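Long-range contacts in elastinolytic metalloprotease (Pseudoalteromonas sp. CF6-2, PDB 6IK4), which is a zinc metalloprotease of the M23 family, probably an endopeptidase that acts on elastin and peptidoglycan: residues 63-68 and 75-80; 71-76 and 121-126. One frame throughout, in Å; residues are numbered along the deposited sequence.

Interaction 1 (63-68 and 75-80)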
loop_
_atom_site.group_PDB
_atom_site.type_symbol
_atom_site.label_atom_id
_atom_site.label_comp_id
_atom_site.label_asym_id
_atom_site.label_seq_id
_atom_site.Cartn_x
_atom_site.Cartn_y
_atom_site.Cartn_z
ATOM N N CYS A 63 -1.492 -9.747 10.726
ATOM C CA CYS A 63 -1.885 -8.454 10.168
ATOM C C CYS A 63 -0.797 -7.839 9.289
ATOM O O CYS A 63 -0.849 -6.642 8.991
ATOM C CB CYS A 63 -2.285 -7.482 11.287
ATOM S SG CYS A 63 -0.953 -6.933 12.383
ATOM N N ASN A 64 0.171 -8.637 8.831
ATOM C CA ASN A 64 1.374 -8.076 8.220
ATOM C C ASN A 64 1.967 -9.097 7.260
ATOM O O ASN A 64 2.451 -10.153 7.686
ATOM C CB ASN A 64 2.373 -7.679 9.304
ATOM C CG ASN A 64 3.598 -6.980 8.750
ATOM O OD1 ASN A 64 3.624 -6.563 7.591
ATOM N ND2 ASN A 64 4.611 -6.812 9.592
ATOM N N ILE A 65 1.930 -8.790 5.963
ATOM C CA ILE A 65 2.363 -9.729 4.934
ATOM C C ILE A 65 3.145 -8.964 3.869
ATOM O O ILE A 65 2.922 -7.769 3.652
ATOM C CB ILE A 65 1.157 -10.475 4.319
ATOM C CG1 ILE A 65 1.605 -11.704 3.527
ATOM C CG2 ILE A 65 0.326 -9.536 3.436
ATOM C CD1 ILE A 65 0.450 -12.531 3.012
ATOM N N ARG A 66 4.065 -9.668 3.201
ATOM C CA ARG A 66 4.951 -9.058 2.216
ATOM C C ARG A 66 5.059 -9.944 0.978
ATOM O O ARG A 66 5.040 -11.177 1.082
ATOM C CB ARG A 66 6.349 -8.821 2.822
ATOM C CG ARG A 66 7.364 -8.160 1.882
ATOM C CD ARG A 66 8.716 -8.010 2.548
ATOM N NE ARG A 66 8.669 -7.189 3.763
ATOM C CZ ARG A 66 9.742 -6.858 4.475
ATOM N NH1 ARG A 66 10.948 -7.266 4.094
ATOM N NH2 ARG A 66 9.614 -6.115 5.566
ATOM N N VAL A 67 5.160 -9.305 -0.191
ATOM C CA VAL A 67 5.406 -9.968 -1.467
ATOM C C VAL A 67 6.768 -9.502 -1.967
ATOM O O VAL A 67 6.946 -8.314 -2.254
ATOM C CB VAL A 67 4.322 -9.641 -2.508
ATOM C CG1 VAL A 67 4.590 -10.420 -3.818
ATOM C CG2 VAL A 67 2.922 -9.931 -1.954
ATOM N N THR A 68 7.722 -10.425 -2.088
ATOM C CA THR A 68 9.060 -10.094 -2.577
ATOM C C THR A 68 9.232 -10.578 -4.014
ATOM O O THR A 68 9.146 -11.783 -4.294
ATOM C CB THR A 68 10.143 -10.687 -1.675
ATOM O OG1 THR A 68 9.972 -10.187 -0.341
ATOM C CG2 THR A 68 11.525 -10.274 -2.186
ATOM N N THR A 75 6.712 -5.331 -1.801
ATOM C CA THR A 75 5.687 -4.485 -1.214
ATOM C C THR A 75 5.202 -5.133 0.074
ATOM O O THR A 75 5.015 -6.353 0.140
ATOM C CB THR A 75 4.528 -4.241 -2.189
ATOM O OG1 THR A 75 4.074 -5.485 -2.752
ATOM C CG2 THR A 75 4.993 -3.314 -3.316
ATOM N N ASN A 76 5.014 -4.308 1.095
ATOM C CA ASN A 76 4.564 -4.764 2.399
ATOM C C ASN A 76 3.173 -4.202 2.645
ATOM O O ASN A 76 2.877 -3.079 2.231
ATOM C CB ASN A 76 5.541 -4.315 3.485
ATOM C CG ASN A 76 5.437 -5.150 4.742
ATOM O OD1 ASN A 76 6.123 -6.162 4.879
ATOM N ND2 ASN A 76 4.564 -4.737 5.667
ATOM N N TYR A 77 2.317 -5.006 3.285
ATOM C CA TYR A 77 0.909 -4.690 3.508
ATOM C C TYR A 77 0.630 -4.866 4.993
ATOM O O TYR A 77 0.659 -5.995 5.489
ATOM C CB TYR A 77 -0.006 -5.612 2.684
ATOM C CG TYR A 77 0.341 -5.635 1.206
ATOM C CD1 TYR A 77 1.445 -6.360 0.735
ATOM C CD2 TYR A 77 -0.418 -4.924 0.285
ATOM C CE1 TYR A 77 1.780 -6.363 -0.617
ATOM C CE2 TYR A 77 -0.095 -4.928 -1.068
ATOM C CZ TYR A 77 1.010 -5.632 -1.513
ATOM O OH TYR A 77 1.337 -5.627 -2.861
ATOM N N TYR A 78 0.316 -3.771 5.689
ATOM C CA TYR A 78 0.108 -3.795 7.129
ATOM C C TYR A 78 -1.308 -3.307 7.457
ATOM O O TYR A 78 -1.965 -2.655 6.638
ATOM C CB TYR A 78 1.182 -2.950 7.859
ATOM C CG TYR A 78 1.116 -3.076 9.368
ATOM C CD1 TYR A 78 1.372 -4.292 9.993
ATOM C CD2 TYR A 78 0.764 -1.994 10.164
ATOM C CE1 TYR A 78 1.292 -4.423 11.384
ATOM C CE2 TYR A 78 0.686 -2.116 11.550
ATOM C CZ TYR A 78 0.946 -3.335 12.149
ATOM O OH TYR A 78 0.861 -3.458 13.532
ATOM N N HIS A 79 -1.781 -3.681 8.658
ATOM C CA HIS A 79 -3.180 -3.518 9.100
ATOM C C HIS A 79 -4.119 -4.516 8.417
ATOM O O HIS A 79 -5.264 -4.182 8.113
ATOM C CB HIS A 79 -3.717 -2.095 8.888
ATOM C CG HIS A 79 -2.873 -1.010 9.476
ATOM N ND1 HIS A 79 -2.468 -1.006 10.794
ATOM C CD2 HIS A 79 -2.402 0.138 8.931
ATOM C CE1 HIS A 79 -1.767 0.092 11.029
ATOM N NE2 HIS A 79 -1.709 0.800 9.915
ATOM N N MET A 80 -3.658 -5.752 8.211
ATOM C CA MET A 80 -4.387 -6.741 7.427
ATOM C C MET A 80 -5.175 -7.700 8.317
ATOM O O MET A 80 -4.946 -7.810 9.526
ATOM C CB MET A 80 -3.418 -7.553 6.548
ATOM C CG MET A 80 -2.605 -6.722 5.554
ATOM S SD MET A 80 -3.694 -5.991 4.318
ATOM C CE MET A 80 -4.241 -7.423 3.394
HETATM O O HOH W 1 6.941 -5.807 7.838
#

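Interaction 2 (71-76 and 121-126)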
loop_
_atom_site.group_PDB
_atom_site.type_symbol
_atom_site.label_atom_id
_atom_site.label_comp_id
_atom_site.label_asym_id
_atom_site.label_seq_id
_atom_site.Cartn_x
_atom_site.Cartn_y
_atom_site.Cartn_z
ATOM N N SER A 71 13.250 -9.436 -8.366
ATOM C CA SER A 71 14.248 -8.368 -8.419
ATOM C C SER A 71 14.751 -7.936 -7.046
ATOM O O SER A 71 15.693 -7.131 -6.971
ATOM C CB SER A 71 13.652 -7.143 -9.110
ATOM O OG SER A 71 12.566 -6.678 -8.307
ATOM N N GLY A 72 14.134 -8.398 -5.966
ATOM C CA GLY A 72 14.461 -7.909 -4.641
ATOM C C GLY A 72 13.691 -6.680 -4.197
ATOM O O GLY A 72 13.829 -6.271 -3.038
ATOM N N PHE A 73 12.914 -6.061 -5.080
ATOM C CA PHE A 73 11.884 -5.135 -4.629
ATOM C C PHE A 73 10.735 -5.910 -4.006
ATOM O O PHE A 73 10.457 -7.049 -4.379
ATOM C CB PHE A 73 11.356 -4.293 -5.791
ATOM C CG PHE A 73 12.303 -3.226 -6.218
ATOM C CD1 PHE A 73 12.362 -2.020 -5.527
ATOM C CD2 PHE A 73 13.173 -3.439 -7.277
ATOM C CE1 PHE A 73 13.262 -1.027 -5.903
ATOM C CE2 PHE A 73 14.070 -2.450 -7.658
ATOM C CZ PHE A 73 14.111 -1.243 -6.964
ATOM N N ALA A 74 10.040 -5.266 -3.070
ATOM C CA ALA A 74 8.975 -5.935 -2.353
ATOM C C ALA A 74 7.951 -4.893 -1.943
ATOM O O ALA A 74 8.280 -3.716 -1.759
ATOM C CB ALA A 74 9.494 -6.674 -1.107
ATOM N N THR A 75 6.712 -5.331 -1.801
ATOM C CA THR A 75 5.687 -4.485 -1.214
ATOM C C THR A 75 5.202 -5.133 0.074
ATOM O O THR A 75 5.015 -6.353 0.140
ATOM C CB THR A 75 4.528 -4.241 -2.189
ATOM O OG1 THR A 75 4.074 -5.485 -2.752
ATOM C CG2 THR A 75 4.993 -3.314 -3.316
ATOM N N ASN A 76 5.014 -4.308 1.095
ATOM C CA ASN A 76 4.564 -4.764 2.399
ATOM C C ASN A 76 3.173 -4.202 2.645
ATOM O O ASN A 76 2.877 -3.079 2.231
ATOM C CB ASN A 76 5.541 -4.315 3.485
ATOM C CG ASN A 76 5.437 -5.150 4.742
ATOM O OD1 ASN A 76 6.123 -6.162 4.879
ATOM N ND2 ASN A 76 4.564 -4.737 5.667
ATOM N N PHE A 121 0.704 0.532 2.974
ATOM C CA PHE A 121 1.400 -0.086 1.844
ATOM C C PHE A 121 2.812 0.487 1.736
ATOM O O PHE A 121 2.969 1.704 1.658
ATOM C CB PHE A 121 0.589 0.189 0.574
ATOM C CG PHE A 121 1.235 -0.253 -0.713
ATOM C CD1 PHE A 121 1.082 -1.551 -1.176
ATOM C CD2 PHE A 121 1.918 0.662 -1.504
ATOM C CE1 PHE A 121 1.648 -1.948 -2.388
ATOM C CE2 PHE A 121 2.490 0.273 -2.710
ATOM C CZ PHE A 121 2.348 -1.030 -3.151
ATOM N N THR A 122 3.834 -0.381 1.690
ATOM C CA THR A 122 5.231 0.054 1.767
ATOM C C THR A 122 6.054 -0.590 0.659
ATOM O O THR A 122 5.916 -1.789 0.406
ATOM C CB THR A 122 5.864 -0.315 3.130
ATOM O OG1 THR A 122 5.080 0.234 4.198
ATOM C CG2 THR A 122 7.358 0.160 3.237
ATOM N N LEU A 123 6.925 0.203 0.026
ATOM C CA LEU A 123 7.882 -0.291 -0.966
ATOM C C LEU A 123 9.239 -0.526 -0.311
ATOM O O LEU A 123 9.753 0.348 0.403
ATOM C CB LEU A 123 8.039 0.700 -2.124
ATOM C CG LEU A 123 9.028 0.285 -3.228
ATOM C CD1 LEU A 123 8.513 -0.950 -3.988
ATOM C CD2 LEU A 123 9.308 1.441 -4.208
ATOM N N LEU A 124 9.839 -1.682 -0.593
ATOM C CA LEU A 124 11.130 -2.033 -0.041
ATOM C C LEU A 124 12.044 -2.496 -1.164
ATOM O O LEU A 124 11.587 -2.924 -2.226
ATOM C CB LEU A 124 11.013 -3.146 1.014
ATOM C CG LEU A 124 10.104 -2.885 2.212
ATOM C CD1 LEU A 124 8.753 -3.494 1.970
ATOM C CD2 LEU A 124 10.729 -3.455 3.477
ATOM N N GLN A 125 13.346 -2.394 -0.915
ATOM C CA GLN A 125 14.337 -3.056 -1.754
ATOM C C GLN A 125 15.360 -3.699 -0.832
ATOM O O GLN A 125 15.773 -3.087 0.154
ATOM C CB GLN A 125 15.037 -2.087 -2.728
ATOM C CG GLN A 125 15.851 -2.879 -3.802
ATOM C CD GLN A 125 16.817 -2.036 -4.609
ATOM O OE1 GLN A 125 16.809 -0.810 -4.531
ATOM N NE2 GLN A 125 17.668 -2.700 -5.389
ATOM N N ASN A 126 15.768 -4.928 -1.143
ATOM C CA ASN A 126 16.696 -5.650 -0.263
ATOM C C ASN A 126 16.180 -5.684 1.175
ATOM O O ASN A 126 16.965 -5.607 2.123
ATOM C CB ASN A 126 18.095 -5.023 -0.267
ATOM C CG ASN A 126 18.639 -4.770 -1.654
ATOM O OD1 ASN A 126 19.100 -3.666 -1.964
ATOM N ND2 ASN A 126 18.633 -5.791 -2.476
HETATM O O HOH W 2 17.212 -5.538 -5.098
HETATM O O HOH W 3 3.638 -2.031 5.017
#

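Interaction 1 (63-68 and 75-80)
Ile65 and Tyr77 face each other as a hydrogen-bonded pair in the antiparallel beta hairpin formed by strands 64-68 and 73-81 of the M23 peptidase domain. The short strand axes approach to 4.8 Å, their directions 166° apart. Ile65 and Tyr77 exchange two backbone bonds, as do Val67 and Thr75, and Met80 N reaches Cys63 O beyond the ladder. Strand 73-81 carries His79, a predicted active-site residue.

Asn64, Arg66, Asn76 and Tyr78 share one face. CG of Asn76 lies anti to its backbone N (chi1 -159°), which carries the amide over the neighbouring strand. There Asn76 ND2 donates to Asn64 OD1 at 2.8 Å, the two amide planes steeply inclined. Arg66 NE donates to Asn76 OD1 at 3.0 Å, almost straight at 174° and within the guanidinium plane. Water 1 also donates to Asn76 OD1 while accepting from Asn64 ND2, which has Glu110 OE2 as a second partner, so the Asn76 amide is held at both ends and its rotation fixed. A leucine here would probably leave Arg66 NE and Asn64 OD1 without these mates and the Arg66 side chain freer to turn.

On the other face Val67 CG2 meets Tyr77 CE1 at 4.0 Å, and Tyr77 OH is hydrogen-bonded to Thr75 OG1 and Ala52 N. At the hairpin's open end Cys63 SG, disulfide-bonded to Cys109, lies 3.5 Å from Tyr78 CE1, obliquely to the ring.

Interaction 2 (71-76 and 121-126)
Phe73 and Gln125 lie against each other as a flat stack, the ring plane only 21° from that of the side-chain amide. Gln125 CG sits over the ring face, 3.9 Å from the Phe73 centroid, a CH-pi contact. With CG anti to the backbone N (chi1 -168°) and the chain extended beyond it, Gln125 runs on across the ring, bringing its OE1 to 3.7 Å from Phe73 CZ. Its NE2 donates to water 2, which in turn donates to Ser71 O, so the amide is tied back to the turn before the strand. Phe3 stacks with the Phe73 ring as well.

Thr75 and Phe121 meet further along the same face. Thr75 CG2 touches Phe121 CZ at 3.5 Å, obliquely to the ring, and Leu123 CD1 lies between the Phe121 and Phe73 contacts, 4.3 Å from Phe73 CD1.

These pairs belong to two neighbouring antiparallel strands, 73-81 and 119-125, of the large sheet of the M23 domain. Ala74 with Leu124 and Asn76 with Thr122 are hydrogen-bonded pairs, each exchanging two backbone bonds; Asn126 N adds a bond to Gly72 O at the end of the ladder. The axes of 73-76 and 121-125 run at 153° to each other.

Ala74, Asn76, Thr122 and Leu124 occupy the other face. Leu124 CD1 packs on Asn76 CB at 3.6 Å, beside the methylene carbon rather than the amide. Asn76 ND2 donates to water 3, and Thr122 OG1 is hydrogen-bonded to the same water and to Ser32 OG. Thr122 follows the zinc ligand His120 by two residues, and its side chain lies about 3 Å from that of the histidine at the nearest atoms.

Interactions 1 and 2 are centred 10 Å apart in one antiparallel sheet and share Thr75 and Asn76. Strand 73-81 is the common element, flanked by strand 64-68 in interaction 1 and strand 119-125 in interaction 2. Along the chain the hairpin comes first, whereas 121-126 joins from 45 residues beyond 76. The side chains also meet directly: Arg66 NH2 lies 3.6 Å from Leu124 CD2, and Tyr77 CE2 lies 3.6 Å from Phe121 CD1. The middle strand leads to His79, a predicted active-site residue, and strand 119-125 carries the zinc ligand His120; pairing them therefore places both histidines on adjoining strands near the metal.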